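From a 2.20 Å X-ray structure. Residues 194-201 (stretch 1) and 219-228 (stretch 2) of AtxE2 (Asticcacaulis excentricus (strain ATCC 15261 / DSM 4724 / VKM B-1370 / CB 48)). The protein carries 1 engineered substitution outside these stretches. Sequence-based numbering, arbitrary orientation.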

# COMPACT_ATOMS: atom_id res chain seq x y z
N GLU A 194 -18.26 -11.73 -21.38
CA GLU A 194 -18.45 -11.99 -22.78
C GLU A 194 -17.13 -11.81 -23.60
O GLU A 194 -16.89 -12.51 -24.56
CB GLU A 194 -19.58 -11.08 -23.34
CG GLU A 194 -20.95 -11.28 -22.62
CD GLU A 194 -21.96 -10.11 -22.76
OE1 GLU A 194 -21.65 -9.03 -23.37
OE2 GLU A 194 -23.10 -10.28 -22.24
N ALA A 195 -16.35 -10.80 -23.26
CA ALA A 195 -15.14 -10.51 -24.01
C ALA A 195 -14.17 -11.68 -23.78
O ALA A 195 -13.49 -12.07 -24.72
CB ALA A 195 -14.50 -9.21 -23.55
N GLU A 196 -14.15 -12.23 -22.57
CA GLU A 196 -13.34 -13.39 -22.29
C GLU A 196 -13.75 -14.56 -23.11
O GLU A 196 -12.89 -15.32 -23.56
CB GLU A 196 -13.33 -13.75 -20.80
CG GLU A 196 -12.35 -12.90 -20.03
CD GLU A 196 -12.29 -13.23 -18.53
OE1 GLU A 196 -13.39 -13.46 -17.91
OE2 GLU A 196 -11.14 -13.20 -17.97
N ALA A 197 -15.05 -14.73 -23.34
CA ALA A 197 -15.48 -15.87 -24.12
C ALA A 197 -15.12 -15.67 -25.57
O ALA A 197 -14.75 -16.63 -26.31
CB ALA A 197 -16.99 -16.15 -23.93
N GLU A 198 -15.16 -14.43 -26.02
CA GLU A 198 -14.75 -14.17 -27.39
C GLU A 198 -13.24 -14.46 -27.57
O GLU A 198 -12.85 -15.07 -28.57
CB GLU A 198 -15.15 -12.76 -27.83
CG GLU A 198 -14.86 -12.42 -29.32
CD GLU A 198 -15.48 -13.37 -30.40
OE1 GLU A 198 -16.65 -13.86 -30.24
OE2 GLU A 198 -14.80 -13.62 -31.45
N ILE A 199 -12.40 -14.06 -26.63
CA ILE A 199 -11.01 -14.40 -26.67
C ILE A 199 -10.80 -15.90 -26.78
O ILE A 199 -9.96 -16.34 -27.56
CB ILE A 199 -10.31 -13.82 -25.46
CG1 ILE A 199 -10.09 -12.32 -25.72
CG2 ILE A 199 -8.96 -14.48 -25.18
CD1 ILE A 199 -9.68 -11.60 -24.45
N GLU A 200 -11.55 -16.67 -26.01
CA GLU A 200 -11.47 -18.12 -26.00
C GLU A 200 -11.82 -18.72 -27.35
O GLU A 200 -11.09 -19.60 -27.82
CB GLU A 200 -12.34 -18.71 -24.87
CG GLU A 200 -12.52 -20.19 -24.89
CD GLU A 200 -11.29 -20.96 -24.46
OE1 GLU A 200 -10.43 -20.40 -23.73
OE2 GLU A 200 -11.21 -22.15 -24.84
N ARG A 201 -12.84 -18.17 -28.02
CA ARG A 201 -13.21 -18.62 -29.38
C ARG A 201 -12.17 -18.31 -30.39
O ARG A 201 -11.81 -19.18 -31.18
CB ARG A 201 -14.50 -17.99 -29.92
CG ARG A 201 -15.79 -18.58 -29.39
CD ARG A 201 -17.03 -17.97 -30.09
NE ARG A 201 -17.40 -16.62 -29.58
CZ ARG A 201 -17.99 -16.37 -28.39
NH1 ARG A 201 -18.29 -17.37 -27.52
NH2 ARG A 201 -18.27 -15.13 -28.04
N ALA A 219 0.04 -15.80 -20.95
CA ALA A 219 0.17 -16.00 -22.38
C ALA A 219 -1.15 -15.94 -23.11
O ALA A 219 -1.31 -16.60 -24.12
CB ALA A 219 0.83 -17.34 -22.61
N ARG A 220 -2.08 -15.15 -22.61
CA ARG A 220 -3.39 -14.95 -23.21
C ARG A 220 -3.62 -13.48 -23.43
O ARG A 220 -3.11 -12.64 -22.70
CB ARG A 220 -4.49 -15.48 -22.32
CG ARG A 220 -4.49 -16.97 -22.08
CD ARG A 220 -5.67 -17.38 -21.15
NE ARG A 220 -6.99 -17.31 -21.81
CZ ARG A 220 -7.47 -18.26 -22.61
NH1 ARG A 220 -6.79 -19.38 -22.87
NH2 ARG A 220 -8.68 -18.12 -23.14
N PRO A 221 -4.41 -13.14 -24.47
CA PRO A 221 -4.76 -11.75 -24.65
C PRO A 221 -5.63 -11.30 -23.47
O PRO A 221 -6.41 -12.11 -22.98
CB PRO A 221 -5.60 -11.75 -25.92
CG PRO A 221 -5.41 -13.06 -26.55
CD PRO A 221 -5.09 -13.99 -25.43
N ARG A 222 -5.48 -10.05 -23.05
CA ARG A 222 -6.34 -9.44 -22.05
C ARG A 222 -7.51 -8.74 -22.74
O ARG A 222 -7.42 -8.36 -23.93
CB ARG A 222 -5.54 -8.42 -21.25
CG ARG A 222 -4.30 -9.05 -20.69
CD ARG A 222 -3.82 -8.90 -19.24
NE ARG A 222 -3.30 -7.59 -18.86
CZ ARG A 222 -2.39 -7.32 -17.90
NH1 ARG A 222 -1.73 -8.25 -17.19
NH2 ARG A 222 -2.10 -6.05 -17.67
N VAL A 223 -8.56 -8.51 -21.98
CA VAL A 223 -9.69 -7.77 -22.44
C VAL A 223 -9.33 -6.29 -22.42
O VAL A 223 -8.89 -5.76 -21.39
CB VAL A 223 -10.88 -7.96 -21.48
CG1 VAL A 223 -12.03 -7.05 -21.86
CG2 VAL A 223 -11.32 -9.44 -21.43
N LEU A 224 -9.57 -5.63 -23.53
CA LEU A 224 -9.36 -4.16 -23.67
C LEU A 224 -10.61 -3.38 -23.25
O LEU A 224 -11.73 -3.79 -23.55
CB LEU A 224 -9.06 -3.82 -25.12
CG LEU A 224 -7.83 -4.56 -25.67
CD1 LEU A 224 -7.68 -4.32 -27.19
CD2 LEU A 224 -6.57 -4.13 -24.92
N GLU A 225 -10.41 -2.23 -22.65
CA GLU A 225 -11.45 -1.20 -22.59
C GLU A 225 -11.92 -0.85 -24.02
O GLU A 225 -11.14 -0.98 -24.94
CB GLU A 225 -10.87 0.03 -21.90
CG GLU A 225 -10.73 -0.14 -20.40
CD GLU A 225 -12.08 -0.32 -19.72
OE1 GLU A 225 -13.15 -0.06 -20.34
OE2 GLU A 225 -12.10 -0.70 -18.53
N PRO A 226 -13.15 -0.38 -24.25
CA PRO A 226 -14.10 0.01 -23.20
C PRO A 226 -14.97 -1.17 -22.85
O PRO A 226 -15.42 -1.90 -23.74
CB PRO A 226 -14.96 1.08 -23.91
CG PRO A 226 -15.01 0.59 -25.35
CD PRO A 226 -13.67 -0.11 -25.61
N ILE A 227 -15.22 -1.37 -21.58
CA ILE A 227 -16.19 -2.34 -21.15
C ILE A 227 -17.11 -1.60 -20.19
O ILE A 227 -16.66 -1.05 -19.20
CB ILE A 227 -15.53 -3.48 -20.33
CG1 ILE A 227 -14.61 -4.33 -21.18
CG2 ILE A 227 -16.59 -4.36 -19.68
CD1 ILE A 227 -15.26 -5.08 -22.33
N SER A 228 -18.42 -1.63 -20.44
CA SER A 228 -19.34 -0.86 -19.63
C SER A 228 -19.74 -1.53 -18.33
O SER A 228 -19.78 -2.76 -18.21
CB SER A 228 -20.65 -0.64 -20.37
OG SER A 228 -20.44 -0.32 -21.72
O HOH W 1 -10.67 -16.12 -22.25
O HOH W 2 -8.04 -21.40 -24.61

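Residues 194-201 form part of a longer helix, and residues 219-228 run past it without regular helix or strand structure. Within the helix the backbone follows the usual i to i+4 pattern, with Ile199 N donating to Ala195 O at 3.0 Å and Glu200 N to Glu196 O at 3.1 Å. The backbones of the two stretches pair in register at Ala195 CA to Val223 CA, 6.3 Å, and Ile199 CA to Pro221 CA, 7.1 Å, so one stretch rises in number as the other falls. Because Ala195 and Ile199 lie one helical turn apart, both direct their CA-to-CB bonds toward the second stretch, whereas Ala197 points away. Together the stretches bury 336 Å², counting both sides.

Ile199 gives up the most surface, 88 Å². Its side chain (chi1 m, chi2 t) places CD1 3.6 Å from Pro221 O and 4.1 Å from Val223 CG2, while CG2 lies 3.9 Å from Pro221 CD. This buried side chain thus packs against both the backbone and the side chains of the second stretch; the contact with the carbonyl oxygen is one of packing, since a methyl carbon is no conventional hydrogen-bond donor.

Val223, covered over 62 Å², provides the matching apolar surface. Its CA-to-CB bond runs sideways, yet both its methyls pack on Ala195 CB, Val223 CG1 at 3.7 Å and CG2 at 3.8 Å, and CG2 also touches Glu196 CG at 3.9 Å and Ile199 CD1 at 4.1 Å. The short side chain of Ala195 accompanies the closer of the two backbone approaches. Ile227 adds a looser apolar contact, its CD1 4.4 Å from Ala195 CB.

Arg220, with 53 Å² covered, supplies the polar end of the contact. Its NH2 donates to Glu200 OE1 at 2.9 Å, a hydrogen bond within a salt bridge, with an N-H...acceptor angle of 140°. The carboxylate oxygen lies at the edge of the guanidinium, near its plane, where the N-H groups point. Although the CA-to-CB bond of Glu200 runs sideways, the end of its side chain comes nearer and makes the pairing possible. Two waters extend it. Water 2 donates to Glu200 OE1 (2.7 Å) and accepts from Arg220 NH1 (2.9 Å), bridging the same two side chains; water 1 donates to Glu196 O (2.7 Å) and accepts from Arg220 NH2 (3.0 Å), tying the arginine to the helix backbone. Charge and water therefore join the stretches at Arg220, beside the apolar packing of Ile199 and Val223.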